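Local coordinates for protein endonuclease V (Bacillus subtilis, PDB 3GA2) that probably repairs deaminated DNA, using magnesium to cut the strand at the second phosphodiester bond 3' to a deoxyinosine and leaving the lesion in place, at residues N40-V45 with I63-D68; D46-E51 with L224-L229; Y57-I62 with K75-G80; I141-T146 with S213-P218. The protein carries 1 engineered substitution. All blocks are in the same frame, centred on the assembly; numbering follows the deposited sequence.

Contact 1: residues N40-V45 with I63-D68; sequences NTTAGV and IVIDAD. Engineered in segment 40-45: Thr42 (natural residue Gly).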
loop_
_atom_site.group_PDB
_atom_site.type_symbol
_atom_site.label_atom_id
_atom_site.label_comp_id
_atom_site.label_asym_id
_atom_site.label_seq_id
_atom_site.Cartn_x
_atom_site.Cartn_y
_atom_site.Cartn_z
ATOM N N ASN A 40 -14.002 12.317 -2.133
ATOM C CA ASN A 40 -13.844 13.395 -1.163
ATOM C C ASN A 40 -12.476 13.383 -0.483
ATOM O O ASN A 40 -11.890 14.435 -0.229
ATOM C CB ASN A 40 -14.927 13.305 -0.077
ATOM C CG ASN A 40 -16.338 13.422 -0.635
ATOM O OD1 ASN A 40 -16.678 14.405 -1.290
ATOM N ND2 ASN A 40 -17.168 12.414 -0.369
ATOM N N THR A 41 -11.975 12.190 -0.178
ATOM C CA THR A 41 -10.690 12.050 0.492
ATOM C C THR A 41 -9.890 10.840 0.004
ATOM O O THR A 41 -10.443 9.888 -0.547
ATOM C CB THR A 41 -10.887 11.891 2.017
ATOM O OG1 THR A 41 -11.759 10.781 2.271
ATOM C CG2 THR A 41 -11.486 13.146 2.617
ATOM N N THR A 42 -8.577 10.898 0.194
ATOM C CA THR A 42 -7.699 9.796 -0.168
ATOM C C THR A 42 -6.718 9.688 0.999
ATOM O O THR A 42 -6.315 10.701 1.583
ATOM C CB THR A 42 -6.936 10.041 -1.514
ATOM O OG1 THR A 42 -5.890 10.995 -1.324
ATOM C CG2 THR A 42 -7.880 10.553 -2.583
ATOM N N ALA A 43 -6.360 8.468 1.378
ATOM C CA ALA A 43 -5.430 8.289 2.483
ATOM C C ALA A 43 -4.161 7.610 2.000
ATOM O O ALA A 43 -4.166 6.911 0.986
ATOM C CB ALA A 43 -6.087 7.460 3.596
ATOM N N GLY A 44 -3.079 7.836 2.732
ATOM C CA GLY A 44 -1.805 7.230 2.392
ATOM C C GLY A 44 -1.350 6.412 3.581
ATOM O O GLY A 44 -1.476 6.859 4.720
ATOM N N VAL A 45 -0.818 5.220 3.322
ATOM C CA VAL A 45 -0.368 4.336 4.386
ATOM C C VAL A 45 1.085 3.927 4.192
ATOM O O VAL A 45 1.505 3.566 3.087
ATOM C CB VAL A 45 -1.205 3.033 4.427
ATOM C CG1 VAL A 45 -0.927 2.269 5.714
ATOM C CG2 VAL A 45 -2.683 3.357 4.304
ATOM N N ILE A 63 -2.092 9.057 6.571
ATOM C CA ILE A 63 -2.275 10.478 6.328
ATOM C C ILE A 63 -3.488 10.611 5.425
ATOM O O ILE A 63 -3.510 10.037 4.342
ATOM C CB ILE A 63 -1.070 11.087 5.591
ATOM C CG1 ILE A 63 0.222 10.728 6.320
ATOM C CG2 ILE A 63 -1.237 12.595 5.492
ATOM C CD1 ILE A 63 0.304 11.269 7.735
ATOM N N VAL A 64 -4.493 11.351 5.878
ATOM C CA VAL A 64 -5.705 11.553 5.100
ATOM C C VAL A 64 -5.692 12.957 4.517
ATOM O O VAL A 64 -5.463 13.925 5.237
ATOM C CB VAL A 64 -6.970 11.408 5.979
ATOM C CG1 VAL A 64 -8.214 11.450 5.111
ATOM C CG2 VAL A 64 -6.916 10.097 6.763
ATOM N N ILE A 65 -5.903 13.076 3.210
ATOM C CA ILE A 65 -5.942 14.399 2.605
ATOM C C ILE A 65 -7.293 14.633 1.945
ATOM O O ILE A 65 -8.039 13.689 1.687
ATOM C CB ILE A 65 -4.830 14.600 1.541
ATOM C CG1 ILE A 65 -5.040 13.646 0.365
ATOM C CG2 ILE A 65 -3.452 14.375 2.176
ATOM C CD1 ILE A 65 -4.303 14.062 -0.886
ATOM N N ASP A 66 -7.609 15.901 1.698
ATOM C CA ASP A 66 -8.851 16.277 1.033
ATOM C C ASP A 66 -8.554 16.017 -0.436
ATOM O O ASP A 66 -7.525 16.458 -0.948
ATOM C CB ASP A 66 -9.139 17.763 1.275
ATOM C CG ASP A 66 -10.335 18.264 0.489
ATOM O OD1 ASP A 66 -10.206 18.470 -0.738
ATOM O OD2 ASP A 66 -11.406 18.442 1.097
ATOM N N ALA A 67 -9.431 15.289 -1.116
ATOM C CA ALA A 67 -9.195 14.960 -2.522
ATOM C C ALA A 67 -8.987 16.158 -3.444
ATOM O O ALA A 67 -8.098 16.132 -4.287
ATOM C CB ALA A 67 -10.340 14.097 -3.054
ATOM N N ASP A 68 -9.807 17.197 -3.287
ATOM C CA ASP A 68 -9.703 18.379 -4.136
ATOM C C ASP A 68 -8.523 19.301 -3.804
ATOM O O ASP A 68 -7.695 19.587 -4.670
ATOM C CB ASP A 68 -10.999 19.198 -4.089
ATOM C CG ASP A 68 -12.201 18.451 -4.656
ATOM O OD1 ASP A 68 -12.024 17.438 -5.365
ATOM O OD2 ASP A 68 -13.339 18.898 -4.402
#
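Thr42 and Ile65 form an antiparallel hydrogen-bonded pair and exchange both backbone bonds. Ile65 N meets Thr42 O at 2.9 Å in an almost perfectly straight bond (179°), while Thr42 N reaches Ile65 O at a longer 3.2 Å. Gly44 and Ile63 repeat the exchange, Gly44 N lying 2.8 Å from Ile63 O and Ile63 N 2.9 Å from Gly44 O. Beyond the end of strand 55-66, Asn40 O accepts Ala67 N at 2.8 Å, with the donor well above the carbonyl plane. This pairing belongs to the beta hairpin of strands 41-52 and 55-66 in the mixed sheet of an RNase H-like fold. Ala43, in a non-hydrogen-bonded pair with Val64, turns its own backbone polar groups to Val112 and Leu114 on the other flank of its strand. Asp111 OD2 accepts the amides of Asn40 and Thr41, and Asp66 OD1 that of Thr69. Thr42 is an engineered residue, glycine in the natural protein. Its OG1 lies between the backbone N and the carbonyl carbon (chi1 74°), 3.3 Å from Ile65 CG1, and is buried without a polar partner in the model, with Pro218 packed nearby.

Contact 2: residues D46-E51 with L224-L229; sequences DLAYWE and LETHVL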
loop_
_atom_site.group_PDB
_atom_site.type_symbol
_atom_site.label_atom_id
_atom_site.label_comp_id
_atom_site.label_asym_id
_atom_site.label_seq_id
_atom_site.Cartn_x
_atom_site.Cartn_y
_atom_site.Cartn_z
ATOM N N ASP A 46 1.858 3.993 5.263
ATOM C CA ASP A 46 3.243 3.572 5.193
ATOM C C ASP A 46 3.628 2.988 6.545
ATOM O O ASP A 46 2.928 3.190 7.541
ATOM C CB ASP A 46 4.159 4.736 4.803
ATOM C CG ASP A 46 5.393 4.271 4.046
ATOM O OD1 ASP A 46 5.942 5.059 3.238
ATOM O OD2 ASP A 46 5.811 3.113 4.260
ATOM N N LEU A 47 4.741 2.261 6.565
ATOM C CA LEU A 47 5.229 1.597 7.767
ATOM C C LEU A 47 6.748 1.708 7.815
ATOM O O LEU A 47 7.410 1.644 6.777
ATOM C CB LEU A 47 4.836 0.120 7.714
ATOM C CG LEU A 47 4.594 -0.709 8.976
ATOM C CD1 LEU A 47 5.384 -0.159 10.149
ATOM C CD2 LEU A 47 3.116 -0.699 9.277
ATOM N N ALA A 48 7.296 1.884 9.015
ATOM C CA ALA A 48 8.742 1.988 9.201
ATOM C C ALA A 48 9.171 1.081 10.348
ATOM O O ALA A 48 8.453 0.946 11.337
ATOM C CB ALA A 48 9.139 3.427 9.492
ATOM N N TYR A 49 10.344 0.466 10.212
ATOM C CA TYR A 49 10.859 -0.445 11.230
ATOM C C TYR A 49 12.270 -0.077 11.664
ATOM O O TYR A 49 12.988 0.620 10.946
ATOM C CB TYR A 49 10.864 -1.882 10.704
ATOM C CG TYR A 49 9.571 -2.295 10.049
ATOM C CD1 TYR A 49 9.261 -1.882 8.753
ATOM C CD2 TYR A 49 8.646 -3.080 10.731
ATOM C CE1 TYR A 49 8.059 -2.241 8.154
ATOM C CE2 TYR A 49 7.442 -3.444 10.142
ATOM C CZ TYR A 49 7.155 -3.021 8.853
ATOM O OH TYR A 49 5.961 -3.370 8.267
ATOM N N TRP A 50 12.664 -0.563 12.839
ATOM C CA TRP A 50 13.992 -0.296 13.379
ATOM C C TRP A 50 14.298 -1.255 14.527
ATOM O O TRP A 50 13.391 -1.731 15.206
ATOM C CB TRP A 50 14.072 1.141 13.887
ATOM C CG TRP A 50 13.327 1.355 15.164
ATOM C CD1 TRP A 50 13.845 1.337 16.428
ATOM C CD2 TRP A 50 11.920 1.576 15.309
ATOM N NE1 TRP A 50 12.845 1.532 17.352
ATOM C CE2 TRP A 50 11.655 1.681 16.693
ATOM C CE3 TRP A 50 10.856 1.692 14.404
ATOM C CZ2 TRP A 50 10.366 1.899 17.193
ATOM C CZ3 TRP A 50 9.576 1.908 14.902
ATOM C CH2 TRP A 50 9.342 2.009 16.286
ATOM N N GLU A 51 15.584 -1.528 14.732
ATOM C CA GLU A 51 16.033 -2.415 15.798
ATOM C C GLU A 51 15.906 -1.704 17.142
ATOM O O GLU A 51 16.208 -0.515 17.248
ATOM C CB GLU A 51 17.492 -2.820 15.564
ATOM C CG GLU A 51 18.447 -1.640 15.401
ATOM C CD GLU A 51 19.900 -2.067 15.250
ATOM O OE1 GLU A 51 20.450 -2.660 16.203
ATOM O OE2 GLU A 51 20.493 -1.809 14.179
ATOM N N LEU A 224 7.221 10.181 5.085
ATOM C CA LEU A 224 7.961 11.159 5.866
ATOM C C LEU A 224 7.536 11.133 7.332
ATOM O O LEU A 224 8.350 11.361 8.224
ATOM C CB LEU A 224 7.748 12.565 5.304
ATOM C CG LEU A 224 8.317 12.877 3.917
ATOM C CD1 LEU A 224 7.833 14.244 3.464
ATOM C CD2 LEU A 224 9.839 12.841 3.959
ATOM N N GLU A 225 6.263 10.853 7.582
ATOM C CA GLU A 225 5.758 10.820 8.948
ATOM C C GLU A 225 6.262 9.593 9.712
ATOM O O GLU A 225 6.611 9.686 10.892
ATOM C CB GLU A 225 4.228 10.849 8.940
ATOM C CG GLU A 225 3.609 10.990 10.313
ATOM C CD GLU A 225 3.728 12.388 10.876
ATOM O OE1 GLU A 225 3.739 12.520 12.118
ATOM O OE2 GLU A 225 3.794 13.360 10.091
ATOM N N THR A 226 6.303 8.445 9.041
ATOM C CA THR A 226 6.779 7.213 9.666
ATOM C C THR A 226 8.257 7.349 10.024
ATOM O O THR A 226 8.717 6.800 11.026
ATOM C CB THR A 226 6.619 6.000 8.728
ATOM O OG1 THR A 226 7.355 6.226 7.520
ATOM C CG2 THR A 226 5.158 5.774 8.387
ATOM N N HIS A 227 8.999 8.090 9.209
ATOM C CA HIS A 227 10.424 8.280 9.454
ATOM C C HIS A 227 10.689 9.198 10.636
ATOM O O HIS A 227 11.570 8.923 11.452
ATOM C CB HIS A 227 11.103 8.827 8.201
ATOM C CG HIS A 227 11.170 7.839 7.079
ATOM N ND1 HIS A 227 11.500 8.194 5.789
ATOM C CD2 HIS A 227 10.950 6.503 7.055
ATOM C CE1 HIS A 227 11.480 7.121 5.019
ATOM N NE2 HIS A 227 11.149 6.080 5.763
ATOM N N VAL A 228 9.924 10.282 10.730
ATOM C CA VAL A 228 10.092 11.229 11.824
ATOM C C VAL A 228 9.665 10.599 13.150
ATOM O O VAL A 228 10.294 10.831 14.179
ATOM C CB VAL A 228 9.288 12.532 11.574
ATOM C CG1 VAL A 228 7.806 12.237 11.508
ATOM C CG2 VAL A 228 9.580 13.539 12.675
ATOM N N LEU A 229 8.599 9.801 13.129
ATOM C CA LEU A 229 8.140 9.146 14.350
ATOM C C LEU A 229 9.139 8.083 14.782
ATOM O O LEU A 229 9.406 7.926 15.973
ATOM C CB LEU A 229 6.771 8.498 14.150
ATOM C CG LEU A 229 5.541 9.396 14.297
ATOM C CD1 LEU A 229 4.320 8.633 13.838
ATOM C CD2 LEU A 229 5.385 9.846 15.747
#
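Chi1 of 59° puts Thr226 OG1 between the backbone N and the carbonyl carbon, and CG2 is then anti to the carbonyl carbon, against the strand, 3.5 Å from Asp46 O. Asp46 has CG anti to the backbone N (chi1 -151°), and its CB lies 3.9 Å from Thr226 CG2. The contact packs the C-terminal helix 217-235 on strand 41-52 of the RNase H-like sheet, the axes of the two short segments approaching to 7.4 Å at an angle of 27°. Thr226 meets the strand mainly through CB and CG2, while OG1 is hydrogen-bonded within the helix, to Asp223 O and weakly to Ala222 O. Asp46 is a predicted magnesium ligand, and its OD1 lies close to the carboxylates of Asp116, the other predicted ligand, and of Asp223, one residue before this part of the helix. The second carboxylate oxygen, OD2, accepts Leu47 N at 2.7 Å on its anti side, a bond that helps to fix the rotation of the group. Leu47 points away from the helix, and its CD1 rests on one face of the Tyr49 ring, 3.6 Å above the plane. The small side chain of Ala48 lets the helix come near: CB lies 3.7 Å from Thr226 CB, and the same methyl meets the edge of the His227 ring, close to its plane, 4.3 Å from CD2.

Contact 3: residues Y57-I62 with K75-G80; sequences YGVCCI and KVHSMG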
loop_
_atom_site.group_PDB
_atom_site.type_symbol
_atom_site.label_atom_id
_atom_site.label_comp_id
_atom_site.label_asym_id
_atom_site.label_seq_id
_atom_site.Cartn_x
_atom_site.Cartn_y
_atom_site.Cartn_z
ATOM N N TYR A 57 10.616 -3.401 15.884
ATOM C CA TYR A 57 9.415 -2.590 16.058
ATOM C C TYR A 57 8.941 -1.984 14.746
ATOM O O TYR A 57 9.655 -1.996 13.742
ATOM C CB TYR A 57 9.657 -1.456 17.057
ATOM C CG TYR A 57 9.768 -1.898 18.495
ATOM C CD1 TYR A 57 10.920 -2.529 18.965
ATOM C CD2 TYR A 57 8.725 -1.677 19.392
ATOM C CE1 TYR A 57 11.031 -2.928 20.298
ATOM C CE2 TYR A 57 8.826 -2.071 20.723
ATOM C CZ TYR A 57 9.981 -2.695 21.168
ATOM O OH TYR A 57 10.083 -3.078 22.485
ATOM N N GLY A 58 7.729 -1.440 14.768
ATOM C CA GLY A 58 7.178 -0.831 13.575
ATOM C C GLY A 58 6.152 0.241 13.876
ATOM O O GLY A 58 5.401 0.150 14.848
ATOM N N VAL A 59 6.132 1.272 13.042
ATOM C CA VAL A 59 5.182 2.360 13.204
ATOM C C VAL A 59 4.450 2.597 11.891
ATOM O O VAL A 59 5.070 2.855 10.858
ATOM C CB VAL A 59 5.877 3.673 13.609
ATOM C CG1 VAL A 59 4.844 4.776 13.771
ATOM C CG2 VAL A 59 6.637 3.479 14.902
ATOM N N CYS A 60 3.127 2.508 11.935
ATOM C CA CYS A 60 2.316 2.731 10.747
ATOM C C CYS A 60 1.632 4.081 10.845
ATOM O O CYS A 60 1.000 4.390 11.854
ATOM C CB CYS A 60 1.242 1.650 10.604
ATOM S SG CYS A 60 -0.025 2.057 9.356
ATOM N N CYS A 61 1.771 4.884 9.798
ATOM C CA CYS A 61 1.144 6.194 9.751
ATOM C C CYS A 61 0.140 6.234 8.614
ATOM O O CYS A 61 0.386 5.710 7.524
ATOM C CB CYS A 61 2.170 7.302 9.511
ATOM S SG CYS A 61 3.292 7.659 10.877
ATOM N N ILE A 62 -0.996 6.858 8.879
ATOM C CA ILE A 62 -2.029 7.025 7.875
ATOM C C ILE A 62 -2.241 8.527 7.777
ATOM O O ILE A 62 -2.504 9.194 8.779
ATOM C CB ILE A 62 -3.351 6.342 8.281
ATOM C CG1 ILE A 62 -3.170 4.822 8.300
ATOM C CG2 ILE A 62 -4.462 6.726 7.302
ATOM C CD1 ILE A 62 -4.412 4.055 8.726
ATOM N N LYS A 75 -4.279 12.825 10.716
ATOM C CA LYS A 75 -3.077 12.010 10.808
ATOM C C LYS A 75 -3.179 11.117 12.036
ATOM O O LYS A 75 -3.544 11.574 13.120
ATOM C CB LYS A 75 -1.821 12.888 10.905
ATOM C CG LYS A 75 -1.570 13.737 9.672
ATOM C CD LYS A 75 -0.132 14.223 9.591
ATOM C CE LYS A 75 0.217 15.165 10.723
ATOM N NZ LYS A 75 1.619 15.652 10.609
ATOM N N VAL A 76 -2.889 9.836 11.855
ATOM C CA VAL A 76 -2.929 8.879 12.956
ATOM C C VAL A 76 -1.766 7.930 12.794
ATOM O O VAL A 76 -1.157 7.858 11.729
ATOM C CB VAL A 76 -4.229 8.031 12.957
ATOM C CG1 VAL A 76 -5.433 8.914 13.219
ATOM C CG2 VAL A 76 -4.373 7.292 11.627
ATOM N N HIS A 77 -1.448 7.199 13.851
ATOM C CA HIS A 77 -0.363 6.249 13.758
ATOM C C HIS A 77 -0.546 5.147 14.780
ATOM O O HIS A 77 -1.283 5.291 15.756
ATOM C CB HIS A 77 0.989 6.943 13.957
ATOM C CG HIS A 77 1.238 7.394 15.359
ATOM N ND1 HIS A 77 1.645 6.533 16.356
ATOM C CD2 HIS A 77 1.106 8.607 15.942
ATOM C CE1 HIS A 77 1.750 7.196 17.492
ATOM N NE2 HIS A 77 1.426 8.459 17.268
ATOM N N SER A 78 0.125 4.036 14.526
ATOM C CA SER A 78 0.069 2.884 15.396
ATOM C C SER A 78 1.524 2.497 15.628
ATOM O O SER A 78 2.355 2.635 14.728
ATOM C CB SER A 78 -0.687 1.752 14.695
ATOM O OG SER A 78 -0.956 0.686 15.587
HETATM N N MSE A 79 1.839 2.033 16.833
HETATM C CA MSE A 79 3.206 1.639 17.153
HETATM C C MSE A 79 3.208 0.431 18.081
HETATM O O MSE A 79 2.368 0.327 18.973
HETATM C CB MSE A 79 3.947 2.817 17.798
HETATM C CG MSE A 79 5.443 2.609 18.000
HETATM SE SE MSE A 79 5.907 1.732 19.669
HETATM C CE MSE A 79 5.864 3.287 20.819
ATOM N N GLY A 80 4.146 -0.483 17.851
ATOM C CA GLY A 80 4.250 -1.681 18.668
ATOM C C GLY A 80 5.310 -2.648 18.160
ATOM O O GLY A 80 5.736 -2.559 17.009
#
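Cys60 and Ser78 exchange the shortest hydrogen bonds of this pairing: Ser78 N lies 2.8 Å from Cys60 O, and Cys60 N 2.9 Å from Ser78 O. Ile62 and Val76 form an equivalent pair, in which Ile62 N points nearly straight (171°) at Val76 O over 3.0 Å and Val76 N bonds back to Ile62 O. Strands 55-66 and 72-81 thus make an antiparallel beta hairpin at one margin of the mixed RNase H-like sheet, strand 72-81 being outermost within the chain. The pairing relaxes toward Gly58 and Gly80, where the bond from Gly80 N to Gly58 O is weak at 3.3 Å. CA-H...O contacts fill the intervals between the amide bonds, such as that of His77 CA with Cys60 O.

Cys60, Ile62, Val76 and Ser78 occupy one face of the hairpin, where helix 96-105 packs on Ile62 and Ser78. Here Ile62 CB meets Val76 CG2 at 3.6 Å. The other face carries Val59, Cys61, His77 and Met79, and helix 217-235 reaches the first three of these. Cys61 SG lies 3.9 Å from His77 CB. Met79, present as selenomethionine, has CG anti to the backbone N (chi1 -172°), which presses that carbon against Val59 CG2 at 3.4 Å, tighter than usual van der Waals contact. Its chain then bends twice and leads the end away from the partner strand. Beyond the Gly58-Gly80 pair, the Tyr57 ring approaches Gly80 obliquely, with CD2 3.8 Å from Gly80 C.

Contact 4: residues I141-T146 with S213-P218; sequences IGIAKT and SRLPIP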
loop_
_atom_site.group_PDB
_atom_site.type_symbol
_atom_site.label_atom_id
_atom_site.label_comp_id
_atom_site.label_asym_id
_atom_site.label_seq_id
_atom_site.Cartn_x
_atom_site.Cartn_y
_atom_site.Cartn_z
ATOM N N ILE A 141 -4.919 1.007 -3.369
ATOM C CA ILE A 141 -3.986 1.077 -4.486
ATOM C C ILE A 141 -2.583 0.782 -3.985
ATOM O O ILE A 141 -2.201 1.202 -2.892
ATOM C CB ILE A 141 -3.989 2.484 -5.137
ATOM C CG1 ILE A 141 -5.371 2.789 -5.726
ATOM C CG2 ILE A 141 -2.917 2.558 -6.237
ATOM C CD1 ILE A 141 -5.549 4.252 -6.156
ATOM N N GLY A 142 -1.820 0.051 -4.788
ATOM C CA GLY A 142 -0.461 -0.283 -4.418
ATOM C C GLY A 142 0.539 0.599 -5.141
ATOM O O GLY A 142 0.497 0.726 -6.363
ATOM N N ILE A 143 1.433 1.218 -4.377
ATOM C CA ILE A 143 2.473 2.091 -4.924
ATOM C C ILE A 143 3.816 1.558 -4.387
ATOM O O ILE A 143 4.202 1.868 -3.257
ATOM C CB ILE A 143 2.303 3.553 -4.437
ATOM C CG1 ILE A 143 0.940 4.111 -4.863
ATOM C CG2 ILE A 143 3.430 4.414 -4.995
ATOM C CD1 ILE A 143 0.774 4.284 -6.375
ATOM N N ALA A 144 4.515 0.760 -5.188
ATOM C CA ALA A 144 5.798 0.186 -4.767
ATOM C C ALA A 144 7.021 0.950 -5.308
ATOM O O ALA A 144 7.047 1.347 -6.472
ATOM C CB ALA A 144 5.867 -1.288 -5.191
ATOM N N LYS A 145 8.038 1.131 -4.464
ATOM C CA LYS A 145 9.261 1.843 -4.846
ATOM C C LYS A 145 10.255 0.917 -5.535
ATOM O O LYS A 145 11.180 1.374 -6.201
ATOM C CB LYS A 145 9.945 2.443 -3.617
ATOM C CG LYS A 145 9.118 3.433 -2.822
ATOM C CD LYS A 145 9.805 3.746 -1.496
ATOM C CE LYS A 145 8.944 4.627 -0.616
ATOM N NZ LYS A 145 9.595 4.903 0.690
ATOM N N THR A 146 10.078 -0.386 -5.352
ATOM C CA THR A 146 10.978 -1.358 -5.959
ATOM C C THR A 146 10.181 -2.409 -6.708
ATOM O O THR A 146 9.050 -2.737 -6.336
ATOM C CB THR A 146 11.846 -2.064 -4.904
ATOM O OG1 THR A 146 11.010 -2.837 -4.036
ATOM C CG2 THR A 146 12.621 -1.043 -4.079
ATOM N N SER A 213 8.339 14.616 -5.877
ATOM C CA SER A 213 8.649 13.234 -5.534
ATOM C C SER A 213 7.955 12.283 -6.494
ATOM O O SER A 213 7.011 12.661 -7.190
ATOM C CB SER A 213 8.199 12.919 -4.110
ATOM O OG SER A 213 8.898 13.719 -3.173
ATOM N N ARG A 214 8.424 11.044 -6.535
ATOM C CA ARG A 214 7.816 10.056 -7.417
ATOM C C ARG A 214 6.655 9.357 -6.714
ATOM O O ARG A 214 5.959 8.541 -7.315
ATOM C CB ARG A 214 8.852 9.022 -7.852
ATOM C CG ARG A 214 9.545 8.322 -6.706
ATOM C CD ARG A 214 10.495 7.257 -7.227
ATOM N NE ARG A 214 11.166 6.562 -6.133
ATOM C CZ ARG A 214 11.432 5.262 -6.130
ATOM N NH1 ARG A 214 11.084 4.504 -7.166
ATOM N NH2 ARG A 214 12.043 4.722 -5.091
ATOM N N LEU A 215 6.450 9.679 -5.443
ATOM C CA LEU A 215 5.363 9.080 -4.688
ATOM C C LEU A 215 4.186 10.032 -4.614
ATOM O O LEU A 215 4.362 11.229 -4.398
ATOM C CB LEU A 215 5.802 8.753 -3.260
ATOM C CG LEU A 215 7.006 7.834 -3.088
ATOM C CD1 LEU A 215 7.267 7.670 -1.601
ATOM C CD2 LEU A 215 6.753 6.481 -3.742
ATOM N N PRO A 216 2.963 9.514 -4.792
ATOM C CA PRO A 216 1.795 10.400 -4.717
ATOM C C PRO A 216 1.745 11.121 -3.374
ATOM O O PRO A 216 2.160 10.571 -2.355
ATOM C CB PRO A 216 0.616 9.451 -4.950
ATOM C CG PRO A 216 1.153 8.099 -4.559
ATOM C CD PRO A 216 2.570 8.122 -5.062
ATOM N N ILE A 217 1.244 12.354 -3.379
ATOM C CA ILE A 217 1.175 13.175 -2.171
ATOM C C ILE A 217 0.863 12.439 -0.868
ATOM O O ILE A 217 1.632 12.519 0.081
ATOM C CB ILE A 217 0.168 14.337 -2.342
ATOM C CG1 ILE A 217 0.635 15.262 -3.468
ATOM C CG2 ILE A 217 0.066 15.140 -1.058
ATOM C CD1 ILE A 217 -0.400 16.295 -3.873
ATOM N N PRO A 218 -0.268 11.714 -0.802
ATOM C CA PRO A 218 -0.634 10.984 0.419
ATOM C C PRO A 218 0.451 10.025 0.915
ATOM O O PRO A 218 0.758 9.989 2.106
ATOM C CB PRO A 218 -1.899 10.235 0.008
ATOM C CG PRO A 218 -2.494 11.125 -1.021
ATOM C CD PRO A 218 -1.294 11.527 -1.841
#
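Arg214 crosses Lys145 at about a right angle and donates from NH1 to Lys145 O, 3.3 Å away, in the plane of that carbonyl and on a lone pair; NH1 also bonds weakly to Pro187 O. Its CG lies between the backbone N and the carbonyl carbon (chi1 56°), and the chain runs extended to NE. Lys145 CG covers one face of the guanidinium, and NH2 lies 3.4 Å from Lys145 CB. An alanine here would probably deprive Lys145 O of the NH1 bond, though the weak one from Lys186 NZ would remain, and open a gap beside CB and CG of Lys145. Leu215 follows, its CD1 3.6 Å from Lys145 CE and its CD2 4.1 Å from Ile143 CG2. Packed in this way, the extended lysine carries NZ to salt bridges with Asp116, a predicted magnesium ligand, and Asp223, so Arg214 and Leu215 probably act as a second shell that helps position the lysine near the predicted magnesium site of this RNase H-like fold. Pro216, at the N-cap position of helix 217-235, then reaches toward Ile143 tip to tip. The ring's CD sits 3.8 Å from Ile143 CG2, and its CG 4.0 Å from Ile143 CG1, joining the start of the helix to strand 140-144.

Overall arrangement
From the N terminus, strand 41-52 enters contact 1 with its first half and contact 2 with its second. Contact 1 closes the first hairpin, and contact 3 the next, between strands 55-66 and 72-81; the two cross along the chain, sharing strand 55-66. Contact 2 closes much later, when helix 217-235 returns to strand 41-52. Its long loop crosses contact 1 and encloses both contact 3 and contact 4. Contact 4 follows contacts 1 and 3 in series and ties strand 140-144 to the approach of the same helix. Pro218, at the helix start, packs on Thr42 and Ile65 of contact 1, so the same helix meets contact 1 at its start and strand 41-52 again in contact 2.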